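Local coordinates for protein N-acylethanolamine-hydrolyzing acid amidase subunit alpha (Caenorhabditis elegans, PDB 6DY3) that forms the alpha subunit of an alpha-beta heterodimeric amidase that probably degrades bioactive fatty acid amides such as N-palmitoylethanolamine to ethanolamine and free fatty acids, at residues Gln27-Asn30 and Gln31-Lys34; Thr71-Ile74 and Gln75-Lys79. One frame throughout, in Å; residues are numbered along the deposited sequence.

How the interactions relate
Interaction 1 comes first along the chain, where the loop after strand 15-20 turns into helix 30-36. It falls in the part of this alpha chain that matches the NAAA-beta family. Interaction 2 lies later, at the start of helix 72-85. Both are helix N-termini, and their centres are about 14 Å apart. They meet through Arg28. Its NH1 forms salt bridges to Glu73 OE2, at 2.6 Å, and to Glu77 OE2, at 2.8 Å. The turn before the early helix is thus tied to the first turns of the later one. Both sites also touch the beta subunit, so the joined helix starts form part of the interface of the heterodimer.

Interaction 1. Residues Gln27-Asn30 and Gln31-Lys34; sequences QRWN and QVIK
The indole of Trp29 and the side chain of Val32 run alongside each other in the same direction. Val32 CG2 meets the rim of the benzene ring, close to the ring plane, 3.9 Å from Trp29 CE3. With CG2 anti to its own carbonyl carbon, this methyl is the branch that reaches the indole. Ile33, also buried, lies farther off. Its CG1 makes a loose contact with Trp29 CB, at 4.4 Å. Glu77 OE1 accepts a hydrogen bond from the pyrrole N-H of Trp29 and so helps to fix the turn of the indole. Trp29 packs on Ile19 of strand 15-20 and Ile81 of helix 72-85, and Val32 on Tyr17. From the beta-subunit chain, Asn53 lies against Trp29, Ile32 against Val32 and Leu51 against Ile33.

The local motif is a type I beta turn, Gln27 to Asn30, running into a helix with Trp29 as N-cap residue. The first helical bonds follow at once. Ile33 N donates to Trp29 O at 3.0 Å. Lys34 N donates to Asn30 O at 2.8 Å.

The other side is looser and more polar. Asn30 ND2 bonds to Gln27 OE1 at 2.9 Å, bridging the ends of the turn. The oxygen lies close to the Asn30 amide plane, but the donor stands 52° out of the Gln27 carbonyl plane. Gln31 is exposed, and its chain bends at chi2 (57°); NE2 bonds to Asp35. The extended chain of Lys34 leads away from the turn.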
loop_
_atom_site.group_PDB
_atom_site.type_symbol
_atom_site.label_atom_id
_atom_site.label_comp_id
_atom_site.label_asym_id
_atom_site.label_seq_id
_atom_site.Cartn_x
_atom_site.Cartn_y
_atom_site.Cartn_z
ATOM N N GLN A 27 -2.801 20.000 11.293
ATOM C CA GLN A 27 -2.622 20.941 10.196
ATOM C C GLN A 27 -1.855 20.353 9.022
ATOM O O GLN A 27 -1.675 21.040 8.012
ATOM C CB GLN A 27 -1.889 22.192 10.704
ATOM C CG GLN A 27 -2.512 22.757 11.962
ATOM C CD GLN A 27 -3.944 23.189 11.736
ATOM O OE1 GLN A 27 -4.237 23.930 10.794
ATOM N NE2 GLN A 27 -4.860 22.637 12.526
ATOM N N ARG A 28 -1.421 19.097 9.118
ATOM C CA ARG A 28 -0.459 18.568 8.159
ATOM C C ARG A 28 -1.094 18.310 6.795
ATOM O O ARG A 28 -0.442 18.486 5.758
ATOM C CB ARG A 28 0.157 17.287 8.713
ATOM C CG ARG A 28 1.038 17.505 9.927
ATOM C CD ARG A 28 1.492 16.183 10.513
ATOM N NE ARG A 28 2.262 16.364 11.738
ATOM C CZ ARG A 28 2.753 15.365 12.464
ATOM N NH1 ARG A 28 2.554 14.107 12.093
ATOM N NH2 ARG A 28 3.443 15.622 13.567
ATOM N N TRP A 29 -2.352 17.876 6.774
ATOM C CA TRP A 29 -3.015 17.490 5.539
ATOM C C TRP A 29 -3.913 18.588 4.989
ATOM O O TRP A 29 -4.700 18.327 4.073
ATOM C CB TRP A 29 -3.829 16.215 5.768
ATOM C CG TRP A 29 -2.989 15.054 6.179
ATOM C CD1 TRP A 29 -2.782 14.594 7.450
ATOM C CD2 TRP A 29 -2.225 14.205 5.315
ATOM N NE1 TRP A 29 -1.939 13.508 7.428
ATOM C CE2 TRP A 29 -1.583 13.252 6.129
ATOM C CE3 TRP A 29 -2.025 14.158 3.932
ATOM C CZ2 TRP A 29 -0.758 12.264 5.605
ATOM C CZ3 TRP A 29 -1.206 13.175 3.415
ATOM C CH2 TRP A 29 -0.583 12.243 4.245
ATOM N N ASN A 30 -3.799 19.813 5.505
ATOM C CA ASN A 30 -4.700 20.884 5.086
ATOM C C ASN A 30 -4.644 21.097 3.577
ATOM O O ASN A 30 -5.683 21.155 2.909
ATOM C CB ASN A 30 -4.353 22.180 5.818
ATOM C CG ASN A 30 -4.539 22.075 7.315
ATOM O OD1 ASN A 30 -5.174 21.152 7.816
ATOM N ND2 ASN A 30 -3.970 23.021 8.041
ATOM N N GLN A 31 -3.439 21.221 3.021
ATOM C CA GLN A 31 -3.316 21.534 1.602
ATOM C C GLN A 31 -3.813 20.384 0.737
ATOM O O GLN A 31 -4.453 20.608 -0.297
ATOM C CB GLN A 31 -1.865 21.874 1.270
ATOM C CG GLN A 31 -1.687 22.626 -0.028
ATOM C CD GLN A 31 -2.476 23.924 -0.059
ATOM O OE1 GLN A 31 -2.290 24.801 0.790
ATOM N NE2 GLN A 31 -3.365 24.052 -1.042
ATOM N N VAL A 32 -3.513 19.147 1.136
ATOM C CA VAL A 32 -3.999 17.981 0.403
ATOM C C VAL A 32 -5.522 17.990 0.347
ATOM O O VAL A 32 -6.124 17.808 -0.718
ATOM C CB VAL A 32 -3.464 16.686 1.044
ATOM C CG1 VAL A 32 -4.148 15.452 0.452
ATOM C CG2 VAL A 32 -1.953 16.593 0.865
ATOM N N ILE A 33 -6.170 18.192 1.499
ATOM C CA ILE A 33 -7.630 18.195 1.542
ATOM C C ILE A 33 -8.183 19.360 0.731
ATOM O O ILE A 33 -9.151 19.209 -0.025
ATOM C CB ILE A 33 -8.120 18.238 3.004
ATOM C CG1 ILE A 33 -7.653 16.999 3.781
ATOM C CG2 ILE A 33 -9.639 18.365 3.067
ATOM C CD1 ILE A 33 -8.100 15.675 3.193
ATOM N N LYS A 34 -7.573 20.538 0.869
ATOM C CA LYS A 34 -8.071 21.711 0.159
ATOM C C LYS A 34 -8.024 21.506 -1.350
ATOM O O LYS A 34 -8.926 21.947 -2.072
ATOM C CB LYS A 34 -7.260 22.941 0.565
ATOM C CG LYS A 34 -7.753 24.237 -0.043
ATOM C CD LYS A 34 -6.836 25.395 0.315
ATOM C CE LYS A 34 -7.295 26.688 -0.338
ATOM N NZ LYS A 34 -6.411 27.833 0.011
#

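Interaction 2. Residues Thr71-Ile74 and Gln75-Lys79; sequences TTEI and QEELK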
loop_
_atom_site.group_PDB
_atom_site.type_symbol
_atom_site.label_atom_id
_atom_site.label_comp_id
_atom_site.label_asym_id
_atom_site.label_seq_id
_atom_site.Cartn_x
_atom_site.Cartn_y
_atom_site.Cartn_z
ATOM N N THR A 71 -2.428 6.276 17.921
ATOM C CA THR A 71 -1.665 7.154 18.791
ATOM C C THR A 71 -2.283 8.548 18.774
ATOM O O THR A 71 -3.049 8.901 17.875
ATOM C CB THR A 71 -0.201 7.238 18.343
ATOM O OG1 THR A 71 -0.114 7.922 17.085
ATOM C CG2 THR A 71 0.406 5.856 18.202
ATOM N N THR A 72 -1.946 9.349 19.786
ATOM C CA THR A 72 -2.459 10.716 19.843
ATOM C C THR A 72 -2.112 11.489 18.574
ATOM O O THR A 72 -2.938 12.251 18.057
ATOM C CB THR A 72 -1.911 11.436 21.076
ATOM O OG1 THR A 72 -2.199 10.664 22.248
ATOM C CG2 THR A 72 -2.538 12.815 21.225
ATOM N N GLU A 73 -0.898 11.299 18.051
ATOM C CA GLU A 73 -0.499 11.987 16.828
ATOM C C GLU A 73 -1.454 11.664 15.687
ATOM O O GLU A 73 -1.961 12.564 15.010
ATOM C CB GLU A 73 0.934 11.599 16.458
ATOM C CG GLU A 73 1.439 12.239 15.166
ATOM C CD GLU A 73 2.789 11.696 14.719
ATOM O OE1 GLU A 73 3.253 10.685 15.286
ATOM O OE2 GLU A 73 3.389 12.290 13.800
ATOM N N ILE A 74 -1.718 10.375 15.463
ATOM C CA ILE A 74 -2.599 9.990 14.369
ATOM C C ILE A 74 -4.024 10.458 14.641
ATOM O O ILE A 74 -4.766 10.795 13.708
ATOM C CB ILE A 74 -2.533 8.465 14.149
ATOM C CG1 ILE A 74 -1.128 8.029 13.711
ATOM C CG2 ILE A 74 -3.569 8.016 13.124
ATOM C CD1 ILE A 74 -0.669 8.594 12.378
ATOM N N GLN A 75 -4.442 10.471 15.907
ATOM C CA GLN A 75 -5.772 10.969 16.238
ATOM C C GLN A 75 -5.945 12.410 15.777
ATOM O O GLN A 75 -6.967 12.770 15.182
ATOM C CB GLN A 75 -6.006 10.865 17.743
ATOM C CG GLN A 75 -6.100 9.454 18.266
ATOM C CD GLN A 75 -6.295 9.411 19.766
ATOM O OE1 GLN A 75 -7.005 10.243 20.338
ATOM N NE2 GLN A 75 -5.665 8.439 20.416
ATOM N N GLU A 76 -4.947 13.253 16.040
ATOM C CA GLU A 76 -5.067 14.658 15.677
ATOM C C GLU A 76 -5.065 14.841 14.163
ATOM O O GLU A 76 -5.766 15.716 13.642
ATOM C CB GLU A 76 -3.939 15.453 16.329
ATOM C CG GLU A 76 -4.001 15.475 17.843
ATOM C CD GLU A 76 -2.816 16.188 18.467
ATOM O OE1 GLU A 76 -2.124 16.952 17.755
ATOM O OE2 GLU A 76 -2.570 15.981 19.674
ATOM N N GLU A 77 -4.303 14.020 13.438
ATOM C CA GLU A 77 -4.333 14.091 11.981
ATOM C C GLU A 77 -5.720 13.753 11.454
ATOM O O GLU A 77 -6.273 14.470 10.613
ATOM C CB GLU A 77 -3.294 13.147 11.377
ATOM C CG GLU A 77 -1.855 13.546 11.619
ATOM C CD GLU A 77 -0.885 12.777 10.731
ATOM O OE1 GLU A 77 -1.354 12.089 9.798
ATOM O OE2 GLU A 77 0.342 12.862 10.957
ATOM N N LEU A 78 -6.300 12.656 11.945
ATOM C CA LEU A 78 -7.630 12.262 11.497
ATOM C C LEU A 78 -8.662 13.325 11.842
ATOM O O LEU A 78 -9.540 13.635 11.028
ATOM C CB LEU A 78 -8.008 10.921 12.119
ATOM C CG LEU A 78 -7.204 9.721 11.614
ATOM C CD1 LEU A 78 -7.443 8.512 12.509
ATOM C CD2 LEU A 78 -7.552 9.396 10.154
ATOM N N LYS A 79 -8.574 13.900 13.043
ATOM C CA LYS A 79 -9.480 14.984 13.402
ATOM C C LYS A 79 -9.264 16.193 12.503
ATOM O O LYS A 79 -10.229 16.815 12.044
ATOM C CB LYS A 79 -9.290 15.359 14.873
ATOM C CG LYS A 79 -9.822 14.307 15.841
ATOM C CD LYS A 79 -9.677 14.729 17.290
ATOM C CE LYS A 79 -10.282 13.690 18.227
ATOM N NZ LYS A 79 -11.717 13.375 17.902
#
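Ile74 and Leu78 meet one helical turn apart, with Ile74 CG2 4.0 Å from Leu78 CD1. The two side chains cross obliquely. Ile74 CG2 is anti to the backbone N, and this branch faces the leucine. Ile74 O accepts Leu78 N at 3.0 Å.

The extended chain of Gln75 runs back along the helix toward its N-terminus. Its CG is anti to the carbonyl carbon (chi1 -68°), which sets it beside the backbone N and close to Thr71 O. The same oxygen accepts Gln75 N at 2.9 Å. The amide continues past it, and NE2 bonds to Phe70 O. Thr71 is the N-cap residue, and its OG1 accepts a weak 3.3 Å bond from Ile74 N.

Thr72 CG2 lies 3.5 Å from Glu76 OE2 on the exposed side. Glu73 and Glu77 bring like charges to 4.2 Å between their OE2 atoms. Arg28, with Arg97 of the beta-subunit chain at Glu77, probably offsets the repulsion.

Leu78 packs on Ile92, Val93 and Asn96 of helix 89-97, and Ile74 on Phe94 of the beta-subunit chain. Glu77 forms a salt bridge to Arg97 and a hydrogen bond to Asn53 of that chain. Helix 72-85 thus begins between helix 89-97, the beta subunit and the turn that leads into helix 30-36.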